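PDB 4EZE: haloacid dehalogenase-like hydrolase from Salmonella enterica subsp. enterica serovar Typhi, which probably hydrolyses O-phosphoserine to serine and phosphate with the help of magnesium, the final step of serine biosynthesis. Local coordinates for residues R85-L90 with F96-K101; V292-E295 with I301-H304; D151-F156 with L239-A244; A112-S117 with A245-T250; A63-A68 with L308-I313. All blocks are in the same frame, centred on the assembly; numbering follows the deposited sequence.

Contact 1: residues R85-L90 with F96-K101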
# COMPACT_ATOMS: atom_id res chain seq x y z
N ARG A 85 3.04 -11.37 -17.19
CA ARG A 85 4.44 -10.98 -17.29
C ARG A 85 4.64 -9.97 -18.43
O ARG A 85 5.24 -8.91 -18.24
CB ARG A 85 5.35 -12.21 -17.48
CG ARG A 85 6.82 -11.97 -17.14
CD ARG A 85 7.76 -12.73 -18.07
NE ARG A 85 7.40 -12.58 -19.48
CZ ARG A 85 7.78 -11.58 -20.27
NH1 ARG A 85 8.55 -10.60 -19.80
NH2 ARG A 85 7.39 -11.54 -21.54
N TYR A 86 4.10 -10.30 -19.61
CA TYR A 86 4.29 -9.42 -20.77
C TYR A 86 3.56 -8.08 -20.60
O TYR A 86 4.09 -7.02 -20.95
CB TYR A 86 3.89 -10.15 -22.06
CG TYR A 86 4.08 -9.33 -23.35
CD1 TYR A 86 5.36 -9.06 -23.84
CD2 TYR A 86 2.99 -8.85 -24.07
CE1 TYR A 86 5.54 -8.33 -25.00
CE2 TYR A 86 3.17 -8.11 -25.25
CZ TYR A 86 4.46 -7.86 -25.70
OH TYR A 86 4.68 -7.13 -26.84
N LEU A 87 2.34 -8.11 -20.08
CA LEU A 87 1.61 -6.86 -19.88
C LEU A 87 2.40 -5.92 -18.92
O LEU A 87 2.67 -4.75 -19.22
CB LEU A 87 0.21 -7.16 -19.36
CG LEU A 87 -0.81 -6.01 -19.45
CD1 LEU A 87 -0.82 -5.37 -20.82
CD2 LEU A 87 -2.20 -6.48 -19.08
N ARG A 88 2.82 -6.49 -17.81
CA ARG A 88 3.60 -5.81 -16.80
C ARG A 88 4.88 -5.22 -17.37
O ARG A 88 5.16 -4.05 -17.17
CB ARG A 88 3.95 -6.77 -15.65
CG ARG A 88 4.79 -6.10 -14.54
CD ARG A 88 4.08 -4.86 -13.98
NE ARG A 88 2.87 -5.23 -13.22
CZ ARG A 88 1.82 -4.43 -12.97
NH1 ARG A 88 1.77 -3.17 -13.43
NH2 ARG A 88 0.80 -4.90 -12.25
N GLU A 89 5.66 -6.01 -18.08
CA GLU A 89 6.90 -5.49 -18.65
C GLU A 89 6.61 -4.31 -19.58
O GLU A 89 7.34 -3.31 -19.63
CB GLU A 89 7.63 -6.60 -19.42
CG GLU A 89 8.55 -6.08 -20.53
CD GLU A 89 9.09 -7.21 -21.42
OE1 GLU A 89 9.46 -8.27 -20.89
OE2 GLU A 89 9.13 -7.03 -22.65
N LEU A 90 5.53 -4.46 -20.33
CA LEU A 90 5.09 -3.45 -21.27
C LEU A 90 4.65 -2.19 -20.56
O LEU A 90 4.78 -1.08 -21.08
CB LEU A 90 3.92 -4.02 -22.06
CG LEU A 90 3.49 -3.30 -23.33
CD1 LEU A 90 4.68 -3.12 -24.25
CD2 LEU A 90 2.44 -4.16 -24.00
N PHE A 96 2.56 2.76 -18.01
CA PHE A 96 1.17 2.95 -17.68
C PHE A 96 0.87 2.01 -16.54
O PHE A 96 1.64 1.08 -16.27
CB PHE A 96 0.23 2.68 -18.88
CG PHE A 96 0.38 1.31 -19.44
CD1 PHE A 96 -0.31 0.24 -18.88
CD2 PHE A 96 1.25 1.07 -20.50
CE1 PHE A 96 -0.15 -1.06 -19.38
CE2 PHE A 96 1.40 -0.20 -21.01
CZ PHE A 96 0.70 -1.27 -20.46
N ASP A 97 -0.22 2.28 -15.84
CA ASP A 97 -0.69 1.38 -14.82
C ASP A 97 -1.85 0.60 -15.39
O ASP A 97 -2.51 1.05 -16.34
CB ASP A 97 -1.14 2.16 -13.58
CG ASP A 97 0.02 2.55 -12.69
OD1 ASP A 97 0.79 1.63 -12.33
OD2 ASP A 97 0.16 3.76 -12.36
N PHE A 98 -2.14 -0.54 -14.80
CA PHE A 98 -3.36 -1.22 -15.19
C PHE A 98 -3.85 -2.03 -14.03
O PHE A 98 -3.12 -2.23 -13.04
CB PHE A 98 -3.09 -2.14 -16.39
CG PHE A 98 -2.14 -3.29 -16.07
CD1 PHE A 98 -2.62 -4.48 -15.56
CD2 PHE A 98 -0.78 -3.18 -16.29
CE1 PHE A 98 -1.77 -5.53 -15.29
CE2 PHE A 98 0.08 -4.22 -16.02
CZ PHE A 98 -0.41 -5.40 -15.53
N PHE A 99 -5.08 -2.51 -14.14
CA PHE A 99 -5.62 -3.46 -13.18
C PHE A 99 -6.40 -4.53 -13.89
O PHE A 99 -7.20 -4.25 -14.80
CB PHE A 99 -6.53 -2.76 -12.19
CG PHE A 99 -5.79 -2.00 -11.16
CD1 PHE A 99 -5.10 -2.67 -10.16
CD2 PHE A 99 -5.73 -0.62 -11.20
CE1 PHE A 99 -4.40 -1.98 -9.19
CE2 PHE A 99 -5.02 0.08 -10.24
CZ PHE A 99 -4.36 -0.60 -9.24
N ILE A 100 -6.15 -5.77 -13.50
CA ILE A 100 -6.99 -6.86 -13.91
C ILE A 100 -8.08 -6.96 -12.87
O ILE A 100 -7.83 -7.27 -11.71
CB ILE A 100 -6.22 -8.17 -13.99
CG1 ILE A 100 -5.27 -8.14 -15.19
CG2 ILE A 100 -7.18 -9.34 -14.12
CD1 ILE A 100 -4.20 -9.20 -15.10
N LYS A 101 -9.30 -6.65 -13.27
CA LYS A 101 -10.42 -6.64 -12.34
C LYS A 101 -10.55 -7.97 -11.60
O LYS A 101 -10.67 -9.02 -12.20
CB LYS A 101 -11.70 -6.29 -13.06
CG LYS A 101 -12.93 -6.23 -12.17
CD LYS A 101 -14.12 -5.72 -12.96
CE LYS A 101 -15.42 -5.78 -12.17
NZ LYS A 101 -16.48 -4.99 -12.86
O HOH W 1 3.03 -0.39 -14.08
O HOH W 2 -0.09 -0.93 -12.62
O HOH W 3 -1.76 -3.89 -11.49

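Contact 2: residues V292-E295 with I301-H304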
# COMPACT_ATOMS: atom_id res chain seq x y z
N VAL A 292 11.53 -6.79 -4.94
CA VAL A 292 11.13 -8.12 -4.50
C VAL A 292 9.61 -8.22 -4.31
O VAL A 292 9.03 -9.29 -4.50
CB VAL A 292 11.85 -8.58 -3.22
CG1 VAL A 292 11.54 -7.65 -2.05
CG2 VAL A 292 11.45 -10.02 -2.89
N VAL A 293 8.99 -7.09 -3.97
CA VAL A 293 7.54 -7.01 -3.86
C VAL A 293 6.89 -6.93 -5.25
O VAL A 293 5.91 -7.62 -5.52
CB VAL A 293 7.08 -5.82 -3.00
CG1 VAL A 293 5.57 -5.84 -2.80
CG2 VAL A 293 7.78 -5.85 -1.65
N ARG A 294 7.42 -6.10 -6.14
CA ARG A 294 6.84 -5.99 -7.48
C ARG A 294 6.81 -7.37 -8.16
O ARG A 294 6.04 -7.61 -9.08
CB ARG A 294 7.60 -4.94 -8.31
CG ARG A 294 7.41 -3.49 -7.84
CD ARG A 294 8.47 -2.56 -8.45
NE ARG A 294 8.14 -1.14 -8.34
CZ ARG A 294 7.71 -0.38 -9.36
NH1 ARG A 294 7.59 -0.94 -10.56
NH2 ARG A 294 7.42 0.92 -9.19
N GLU A 295 7.66 -8.28 -7.70
CA GLU A 295 7.74 -9.59 -8.36
C GLU A 295 6.76 -10.61 -7.83
O GLU A 295 6.31 -11.48 -8.58
CB GLU A 295 9.16 -10.15 -8.31
CG GLU A 295 10.10 -9.49 -9.30
CD GLU A 295 11.36 -10.31 -9.52
OE1 GLU A 295 11.25 -11.55 -9.57
OE2 GLU A 295 12.45 -9.71 -9.64
N ILE A 301 0.44 -0.13 -8.17
CA ILE A 301 0.38 1.23 -8.64
C ILE A 301 1.80 1.76 -8.76
O ILE A 301 2.53 1.85 -7.77
CB ILE A 301 -0.46 2.11 -7.72
CG1 ILE A 301 -1.88 1.57 -7.66
CG2 ILE A 301 -0.51 3.54 -8.27
CD1 ILE A 301 -2.70 2.15 -6.52
N ASN A 302 2.18 2.14 -9.98
CA ASN A 302 3.54 2.57 -10.23
C ASN A 302 3.66 3.99 -10.70
O ASN A 302 4.68 4.61 -10.45
CB ASN A 302 4.21 1.64 -11.26
CG ASN A 302 4.33 0.23 -10.74
OD1 ASN A 302 4.67 0.06 -9.58
ND2 ASN A 302 4.04 -0.79 -11.58
N TYR A 303 2.64 4.51 -11.38
CA TYR A 303 2.75 5.87 -11.95
C TYR A 303 1.60 6.82 -11.61
O TYR A 303 1.53 7.89 -12.19
CB TYR A 303 2.90 5.82 -13.49
CG TYR A 303 4.02 4.92 -13.94
CD1 TYR A 303 5.34 5.35 -13.93
CD2 TYR A 303 3.75 3.63 -14.38
CE1 TYR A 303 6.37 4.50 -14.32
CE2 TYR A 303 4.75 2.79 -14.78
CZ TYR A 303 6.06 3.21 -14.75
OH TYR A 303 7.02 2.31 -15.16
N HIS A 304 0.69 6.45 -10.72
CA HIS A 304 -0.39 7.36 -10.36
C HIS A 304 -0.56 7.29 -8.87
O HIS A 304 0.33 6.82 -8.19
CB HIS A 304 -1.68 6.99 -11.11
CG HIS A 304 -1.59 7.21 -12.59
ND1 HIS A 304 -1.06 6.27 -13.45
CD2 HIS A 304 -1.94 8.27 -13.36
CE1 HIS A 304 -1.08 6.74 -14.68
NE2 HIS A 304 -1.62 7.95 -14.66

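Contact 3: residues D151-F156 with L239-A244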
# COMPACT_ATOMS: atom_id res chain seq x y z
N ASP A 151 18.88 -8.95 12.52
CA ASP A 151 17.44 -9.21 12.49
C ASP A 151 16.62 -7.93 12.46
O ASP A 151 16.99 -6.94 13.06
CB ASP A 151 17.01 -10.06 13.68
CG ASP A 151 15.58 -10.53 13.56
OD1 ASP A 151 14.97 -10.87 14.58
OD2 ASP A 151 15.06 -10.56 12.42
N PHE A 152 15.49 -7.97 11.77
CA PHE A 152 14.62 -6.81 11.64
C PHE A 152 14.07 -6.31 12.97
O PHE A 152 13.92 -5.11 13.16
CB PHE A 152 13.49 -7.13 10.68
CG PHE A 152 13.96 -7.66 9.37
CD1 PHE A 152 14.59 -6.83 8.47
CD2 PHE A 152 13.78 -8.99 9.05
CE1 PHE A 152 15.03 -7.31 7.26
CE2 PHE A 152 14.22 -9.47 7.85
CZ PHE A 152 14.84 -8.64 6.95
N ASN A 153 13.74 -7.22 13.87
CA ASN A 153 13.29 -6.80 15.18
C ASN A 153 14.41 -6.05 15.88
O ASN A 153 14.19 -5.03 16.52
CB ASN A 153 12.86 -8.00 16.02
CG ASN A 153 11.49 -8.51 15.65
OD1 ASN A 153 11.01 -8.28 14.55
ND2 ASN A 153 10.85 -9.20 16.57
N ALA A 154 15.63 -6.57 15.74
CA ALA A 154 16.80 -5.96 16.35
C ALA A 154 17.13 -4.65 15.63
O ALA A 154 17.62 -3.69 16.23
CB ALA A 154 17.98 -6.94 16.34
N SER A 155 16.81 -4.59 14.34
CA SER A 155 16.86 -3.32 13.62
C SER A 155 15.92 -2.33 14.28
O SER A 155 16.30 -1.20 14.61
CB SER A 155 16.45 -3.51 12.17
OG SER A 155 16.08 -2.27 11.58
N PHE A 156 14.68 -2.75 14.47
CA PHE A 156 13.70 -1.87 15.11
C PHE A 156 14.12 -1.48 16.53
O PHE A 156 14.08 -0.31 16.91
CB PHE A 156 12.29 -2.51 15.11
CG PHE A 156 11.25 -1.64 15.74
CD1 PHE A 156 10.66 -0.61 15.02
CD2 PHE A 156 10.90 -1.81 17.08
CE1 PHE A 156 9.74 0.23 15.62
CE2 PHE A 156 9.96 -0.97 17.68
CZ PHE A 156 9.38 0.05 16.94
N LEU A 239 6.04 -6.00 23.75
CA LEU A 239 6.29 -7.30 23.07
C LEU A 239 5.03 -8.16 23.02
O LEU A 239 4.20 -8.09 23.93
CB LEU A 239 7.35 -8.10 23.82
CG LEU A 239 8.58 -7.30 24.22
CD1 LEU A 239 9.51 -8.23 24.97
CD2 LEU A 239 9.24 -6.65 22.99
N PRO A 240 4.88 -8.99 21.97
CA PRO A 240 5.80 -9.25 20.87
C PRO A 240 5.79 -8.10 19.84
O PRO A 240 4.77 -7.42 19.70
CB PRO A 240 5.22 -10.51 20.23
CG PRO A 240 3.72 -10.33 20.41
CD PRO A 240 3.54 -9.57 21.71
N ILE A 241 6.91 -7.90 19.15
CA ILE A 241 7.06 -6.76 18.25
C ILE A 241 6.28 -7.02 16.98
O ILE A 241 6.17 -8.16 16.55
CB ILE A 241 8.56 -6.51 17.94
CG1 ILE A 241 9.22 -5.79 19.12
CG2 ILE A 241 8.75 -5.72 16.65
CD1 ILE A 241 10.64 -6.22 19.36
N MET A 242 5.73 -5.95 16.39
CA MET A 242 4.95 -6.05 15.16
C MET A 242 5.87 -6.24 13.96
O MET A 242 6.18 -5.29 13.27
CB MET A 242 4.11 -4.78 14.97
CG MET A 242 3.20 -4.79 13.74
SD MET A 242 1.66 -5.74 13.94
CE MET A 242 0.57 -4.47 14.60
N ASN A 243 6.31 -7.46 13.73
CA ASN A 243 7.12 -7.76 12.55
C ASN A 243 6.20 -8.13 11.40
O ASN A 243 5.00 -7.86 11.46
CB ASN A 243 8.11 -8.90 12.83
CG ASN A 243 7.43 -10.17 13.29
OD1 ASN A 243 6.21 -10.32 13.19
ND2 ASN A 243 8.23 -11.10 13.79
N ALA A 244 6.78 -8.76 10.37
CA ALA A 244 6.07 -9.00 9.12
C ALA A 244 4.94 -10.00 9.34
O ALA A 244 3.79 -9.76 8.97
CB ALA A 244 7.03 -9.48 8.03

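Contact 4: residues A112-S117 with A245-T250. With NA (sodium ion), chain D.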
# COMPACT_ATOMS: atom_id res chain seq x y z
N ALA A 112 -6.45 -2.31 4.23
CA ALA A 112 -5.35 -2.03 5.15
C ALA A 112 -4.20 -1.34 4.41
O ALA A 112 -3.89 -1.70 3.26
CB ALA A 112 -4.85 -3.33 5.77
N PHE A 113 -3.57 -0.37 5.06
CA PHE A 113 -2.38 0.31 4.51
C PHE A 113 -1.18 0.18 5.44
O PHE A 113 -1.29 0.42 6.63
CB PHE A 113 -2.64 1.80 4.37
CG PHE A 113 -3.71 2.15 3.39
CD1 PHE A 113 -3.40 2.36 2.06
CD2 PHE A 113 -5.02 2.32 3.82
CE1 PHE A 113 -4.38 2.72 1.16
CE2 PHE A 113 -6.01 2.67 2.92
CZ PHE A 113 -5.69 2.88 1.58
N ASP A 114 -0.01 -0.16 4.91
CA ASP A 114 1.22 0.01 5.67
C ASP A 114 1.34 1.53 5.88
O ASP A 114 0.69 2.29 5.17
CB ASP A 114 2.41 -0.51 4.84
CG ASP A 114 3.73 -0.51 5.62
OD1 ASP A 114 3.69 -0.28 6.84
OD2 ASP A 114 4.80 -0.75 5.02
N MET A 115 2.17 1.97 6.81
CA MET A 115 2.33 3.41 7.04
C MET A 115 3.47 3.99 6.20
O MET A 115 3.23 4.69 5.21
CB MET A 115 2.51 3.74 8.53
CG MET A 115 2.95 5.18 8.80
SD MET A 115 2.69 5.64 10.54
CE MET A 115 3.82 4.53 11.39
N ASP A 116 4.71 3.71 6.59
CA ASP A 116 5.84 4.36 5.95
C ASP A 116 5.95 4.04 4.46
O ASP A 116 5.88 2.89 4.06
CB ASP A 116 7.15 3.99 6.65
CG ASP A 116 7.23 4.53 8.07
OD1 ASP A 116 6.63 5.59 8.35
OD2 ASP A 116 7.90 3.88 8.89
N SER A 117 6.16 5.07 3.65
CA SER A 117 6.35 4.92 2.21
C SER A 117 5.13 4.26 1.54
O SER A 117 5.19 3.86 0.39
CB SER A 117 7.65 4.16 1.92
OG SER A 117 8.77 4.90 2.38
N ALA A 245 5.26 -11.12 9.98
CA ALA A 245 4.24 -12.14 10.25
C ALA A 245 3.14 -11.57 11.17
O ALA A 245 1.94 -11.88 11.01
CB ALA A 245 4.91 -13.37 10.85
N ASN A 246 3.51 -10.71 12.10
CA ASN A 246 2.46 -10.09 12.92
C ASN A 246 1.56 -9.08 12.21
O ASN A 246 0.45 -8.81 12.66
CB ASN A 246 3.03 -9.51 14.20
CG ASN A 246 2.85 -10.45 15.36
OD1 ASN A 246 3.60 -10.40 16.34
ND2 ASN A 246 1.86 -11.32 15.26
N LYS A 247 2.03 -8.52 11.10
CA LYS A 247 1.20 -7.58 10.36
C LYS A 247 0.11 -8.37 9.67
O LYS A 247 -1.07 -7.99 9.68
CB LYS A 247 2.05 -6.75 9.39
CG LYS A 247 2.69 -5.56 10.08
CD LYS A 247 3.91 -5.08 9.32
CE LYS A 247 3.52 -4.33 8.07
NZ LYS A 247 4.76 -3.98 7.33
N LYS A 248 0.50 -9.50 9.11
CA LYS A 248 -0.47 -10.43 8.54
C LYS A 248 -1.49 -10.87 9.62
O LYS A 248 -2.70 -10.79 9.43
CB LYS A 248 0.26 -11.65 7.97
CG LYS A 248 -0.65 -12.84 7.79
CD LYS A 248 0.02 -13.95 7.02
CE LYS A 248 -0.96 -15.11 6.84
NZ LYS A 248 -0.21 -16.23 6.24
N GLN A 249 -0.98 -11.32 10.75
CA GLN A 249 -1.83 -11.86 11.80
C GLN A 249 -2.82 -10.82 12.34
O GLN A 249 -3.95 -11.15 12.69
CB GLN A 249 -0.96 -12.40 12.94
CG GLN A 249 -1.76 -13.20 13.95
CD GLN A 249 -2.30 -14.47 13.33
OE1 GLN A 249 -1.53 -15.30 12.83
NE2 GLN A 249 -3.61 -14.63 13.35
N THR A 250 -2.37 -9.58 12.44
CA THR A 250 -3.27 -8.46 12.79
C THR A 250 -4.36 -8.33 11.72
O THR A 250 -5.52 -8.10 12.03
CB THR A 250 -2.48 -7.14 12.85
OG1 THR A 250 -1.37 -7.32 13.74
CG2 THR A 250 -3.34 -5.98 13.35
NA NA D . 6.50 0.55 4.33
O HOH W 4 6.07 -1.62 8.27
O HOH W 5 7.68 -1.20 4.41
O HOH W 6 8.92 1.22 4.48

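Contact 5: residues A63-A68 with L308-I313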
# COMPACT_ATOMS: atom_id res chain seq x y z
N ALA A 63 -15.49 10.11 -13.26
CA ALA A 63 -15.55 11.49 -12.74
C ALA A 63 -15.09 11.62 -11.31
O ALA A 63 -14.49 12.62 -10.93
CB ALA A 63 -16.98 12.05 -12.88
N LEU A 64 -15.40 10.61 -10.51
CA LEU A 64 -15.20 10.68 -9.07
C LEU A 64 -13.72 10.82 -8.76
O LEU A 64 -13.37 11.42 -7.75
CB LEU A 64 -15.75 9.40 -8.42
CG LEU A 64 -15.80 9.28 -6.90
CD1 LEU A 64 -16.60 10.45 -6.32
CD2 LEU A 64 -16.37 7.93 -6.45
N ILE A 65 -12.85 10.29 -9.62
CA ILE A 65 -11.40 10.41 -9.40
C ILE A 65 -10.75 11.13 -10.55
O ILE A 65 -9.53 11.07 -10.72
CB ILE A 65 -10.73 9.05 -9.26
CG1 ILE A 65 -11.02 8.19 -10.48
CG2 ILE A 65 -11.23 8.35 -8.01
CD1 ILE A 65 -10.23 6.88 -10.49
N ASN A 66 -11.56 11.81 -11.33
CA ASN A 66 -11.08 12.57 -12.47
C ASN A 66 -10.06 11.83 -13.32
O ASN A 66 -8.98 12.35 -13.59
CB ASN A 66 -10.45 13.87 -12.02
CG ASN A 66 -10.05 14.73 -13.18
OD1 ASN A 66 -10.50 14.50 -14.30
ND2 ASN A 66 -9.21 15.72 -12.92
N THR A 67 -10.42 10.63 -13.75
CA THR A 67 -9.48 9.78 -14.45
C THR A 67 -10.14 9.18 -15.66
O THR A 67 -11.08 8.40 -15.52
CB THR A 67 -9.02 8.63 -13.54
OG1 THR A 67 -8.36 9.17 -12.39
CG2 THR A 67 -8.05 7.73 -14.26
N ALA A 68 -9.66 9.53 -16.84
CA ALA A 68 -10.10 8.86 -18.05
C ALA A 68 -9.27 7.58 -18.21
O ALA A 68 -8.06 7.63 -18.07
CB ALA A 68 -9.91 9.77 -19.25
N LEU A 308 -6.50 5.44 -7.85
CA LEU A 308 -6.69 4.21 -8.66
C LEU A 308 -7.33 3.03 -7.90
O LEU A 308 -7.83 2.11 -8.53
CB LEU A 308 -5.38 3.73 -9.30
CG LEU A 308 -4.60 4.60 -10.30
CD1 LEU A 308 -3.67 3.73 -11.13
CD2 LEU A 308 -5.53 5.36 -11.24
N LEU A 309 -7.32 3.03 -6.57
CA LEU A 309 -8.03 1.97 -5.86
C LEU A 309 -9.52 1.92 -6.28
O LEU A 309 -10.20 0.90 -6.11
CB LEU A 309 -7.93 2.14 -4.36
CG LEU A 309 -6.53 2.03 -3.76
CD1 LEU A 309 -6.64 2.35 -2.28
CD2 LEU A 309 -6.02 0.62 -3.93
N LEU A 310 -10.03 3.00 -6.84
CA LEU A 310 -11.39 2.90 -7.36
C LEU A 310 -11.63 1.63 -8.17
O LEU A 310 -12.65 0.96 -7.99
CB LEU A 310 -11.74 4.11 -8.22
CG LEU A 310 -13.24 4.16 -8.48
CD1 LEU A 310 -13.96 4.44 -7.18
CD2 LEU A 310 -13.57 5.22 -9.51
N PHE A 311 -10.70 1.31 -9.07
CA PHE A 311 -10.87 0.16 -9.99
C PHE A 311 -11.02 -1.18 -9.30
O PHE A 311 -11.40 -2.17 -9.90
CB PHE A 311 -9.77 0.12 -11.05
CG PHE A 311 -9.81 1.31 -11.94
CD1 PHE A 311 -8.99 2.41 -11.67
CD2 PHE A 311 -10.73 1.38 -12.98
CE1 PHE A 311 -9.05 3.54 -12.46
CE2 PHE A 311 -10.80 2.51 -13.78
CZ PHE A 311 -9.96 3.60 -13.52
N LEU A 312 -10.71 -1.21 -8.01
CA LEU A 312 -10.78 -2.46 -7.33
C LEU A 312 -11.97 -2.49 -6.37
O LEU A 312 -12.16 -3.47 -5.66
CB LEU A 312 -9.49 -2.71 -6.56
CG LEU A 312 -8.18 -2.64 -7.34
CD1 LEU A 312 -7.05 -2.50 -6.34
CD2 LEU A 312 -7.93 -3.84 -8.21
N ILE A 313 -12.77 -1.43 -6.32
CA ILE A 313 -13.90 -1.44 -5.40
C ILE A 313 -15.21 -0.97 -6.00
O ILE A 313 -16.27 -1.21 -5.43
CB ILE A 313 -13.60 -0.65 -4.11
CG1 ILE A 313 -13.47 0.83 -4.42
CG2 ILE A 313 -12.34 -1.18 -3.45
CD1 ILE A 313 -13.34 1.66 -3.16

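Contact 1: residues R85-L90 with F96-K101
With chi1 at 180°, R88 runs beside its own carbonyl carbon before bending at the next two torsions, which brings the guanidinium against the rim of F98; F98 holds its ring between backbone N and carbonyl carbon (chi1 65°), turned to helix 81-93. The contact belongs to the ferredoxin-like beta-alpha-beta-beta-alpha-beta unit of the N-terminal part: the second helix lies on the antiparallel sheet, here on edge strand 97-100. The guanidinium is nearly parallel to the F98 ring, the planes 19° apart, and F98 CE2 sits over one face of it, 3.3 Å from R88 NH1. L87 reaches the same ring by a CH-pi contact, CD2 lying over the face 4.0 Å from the F98 centroid. Farther along, F96 CE2 approaches L90 O obliquely at 3.5 Å, while F37 meets the F96 ring edge-to-face. With its flat side on F98, R88 spends its N-H groups at the edge: NE binds Y84 OH, and NH2 also makes a weak bond to H298 O. Water joins helix to strand where no direct hydrogen bond does. One molecule accepts from both R88 NH1 (3.0 Å) and F98 N (3.0 Å), and probably donates to D97 OD1 (2.7 Å). Another accepts from R88 NH2 at 2.9 Å and donates to F98 O at 2.6 Å.

Contact 2: residues V292-E295 with I301-H304
R294 and N302 make this contact alone, coming from opposite directions with their flat ends overlapping. The meeting is polar: N302 OD1 lies over one face of the R294 guanidinium, 2.9 Å from NH2 and 3.2 Å from NH1, and the guanidinium and amide planes are 16° apart. An oxygen above that face cannot line up with N-H bonds that run in the plane, so neither short distance is a hydrogen bond; what remains is probably an electrostatic attraction between positive plane and amide oxygen. R294 was modelled in two conformers, which makes the exact spacing doubtful. Hydrogen bonds to other residues hold each group. R294 NE donates to A289 O, near the start of its own helix, and N302 ND2 to Q300 OE1, while N302 N is bound by D97 OD1, whose carboxylate anchors the turn. Apolar packing completes the account. L92 of helix 81-93 touches both R294 and N302, and N302 CB rests 3.6 Å above one face of the neighbouring Y303 ring. The extended R294 chain and the N302 side chain together bridge the 9.6 Å between their CA atoms. The segments close the last beta-alpha-beta unit of the Rossmann-like sheet: strand 283-287, helix 291-296 and the parallel edge strand 299-301, as in HAD hydrolases.

Contact 3: residues D151-F156 with L239-A244
N243, which packs against N153, has its OD1 fixed by N246 N: it is the N-cap of helix 244-258, accepting from the N-H three residues on. That bond commits the amide to its own helix and turns the aliphatic part of the residue to the partner, so N243 CB lies 3.4 Å from N153 OD1. The two amide planes stand 46° apart, and N243 ND2 is 4.0 Å from N153 OD1, so the amides are neighbours without pairing. N153, its CG beside the backbone N (chi1 -78°), slides alongside I241 in the opposite sense. Its ND2 reaches I241 CB at 3.8 Å, and I241 CG2 lies 4.0 Å from N153 CG. A polar amide thus uses its flat group as a packing surface for a branched aliphatic chain. Helix 152-161 belongs to the helical cap inserted after the first core strand, as in phosphoserine phosphatases of the HAD superfamily, and it meets here the loop running from the small antiparallel hairpin to core helix 244-258. One turn on from N153, F156 offers CD2 to I241 CG2 at 4.5 Å, an oblique approach; its side chain is also about 8 Å from that of D116, the predicted proton donor. N224, from the end of strand 220-224, touches both F156 and I241, and its OD1 accepts from M242 N. M242 is the centre of an inverse gamma turn, closed by a weak bond from N243 N to I241 O of 2.9 Å.

Contact 4: residues A112-S117 with A245-T250
D114 and K247 form a long, buried salt bridge in the active site of the HAD core, where the loop after strand 110-113 faces helix 244-258. D114, the predicted nucleophile, opens the family's DxDxT motif I, and K247 is placed like the lysine of motif III. K247 NZ stands 3.9 Å from D114 OD1, too far for a direct hydrogen bond; a water closes the gap, accepting from K247 NZ at 2.9 Å and donating to D114 OD1 at 3.1 Å. The bend at chi3 (75°) carries the ammonium across to the carboxylate, where its stronger partner is D274. D114 OD1 also accepts from M115 N at 2.7 Å, the donor 48° out of the carboxylate plane, which helps fix the group's rotation. Its other oxygen turns to a bound sodium ion, in what is probably the magnesium site. The backbone of D116, the predicted proton donor, supplies a second ligand and D270 OD1 a third, with two waters besides. Around the sodium, D114 OD2 sits at 2.2 Å and D116 O at 2.4 Å.

Contact 5: residues A63-A68 with L308-I313
I65 and L310 carry the contact, crossing obliquely with their methyl ends together. I65 CD1 is 3.9 Å from L310 CD2 and equally far from L310 CB, and it also touches F311 CE1 at 4.1 Å, approaching that ring obliquely. L64 adds a lighter contact, its CD2 4.3 Å from L310 CD1. The I65 branch is aimed by its torsions: chi1 of 56° places CG1 between backbone N and carbonyl carbon, and the extended chi2 (173°) carries CD1 on to L310. Behind it, T67 OG1 donates to I65 O at 2.8 Å from 58° above the carbonyl plane, bracing the turn between strands 56-62 and 67-75, where N66 and T67 form a G1 beta bulge. Opposite, F311 N binds L308 O at 3.0 Å, closing a tight turn that includes L310. Helix 184-193 of the HAD core flanks the pair: I187 touches I65, and V190 meets both L64 and L310. Y69 packs edge-to-face on F311. No hydrogen bond or salt bridge joins the two segments, so between them the ferredoxin-like unit and the C-terminal tail are held by apolar packing.

How the contacts relate
Contacts 1, 2 and 5 cluster where the N-terminal antiparallel sheet meets the edge of the parallel HAD sheet; contact 4 holds the active site and contact 3 lies beside it. Contacts 1 and 2, centres 10 Å apart, are joined by D97, whose carboxylate probably hydrogen-bonds the backbone N of N302 and Y303. F99 packs on L308 and L312, linking contact 1 to contact 5. The segments of contact 5 are 240 positions apart at their closest ends, and all other contacts fall between them. Contact 3, centres 13 Å from contact 4, sets cap helix 152-161 on the loop leading into helix 244-258. The N-terminal unit is thus fastened to the core far from the active site, whereas the cap meets it alongside; contacts 1 and 3 have centres 34 Å apart.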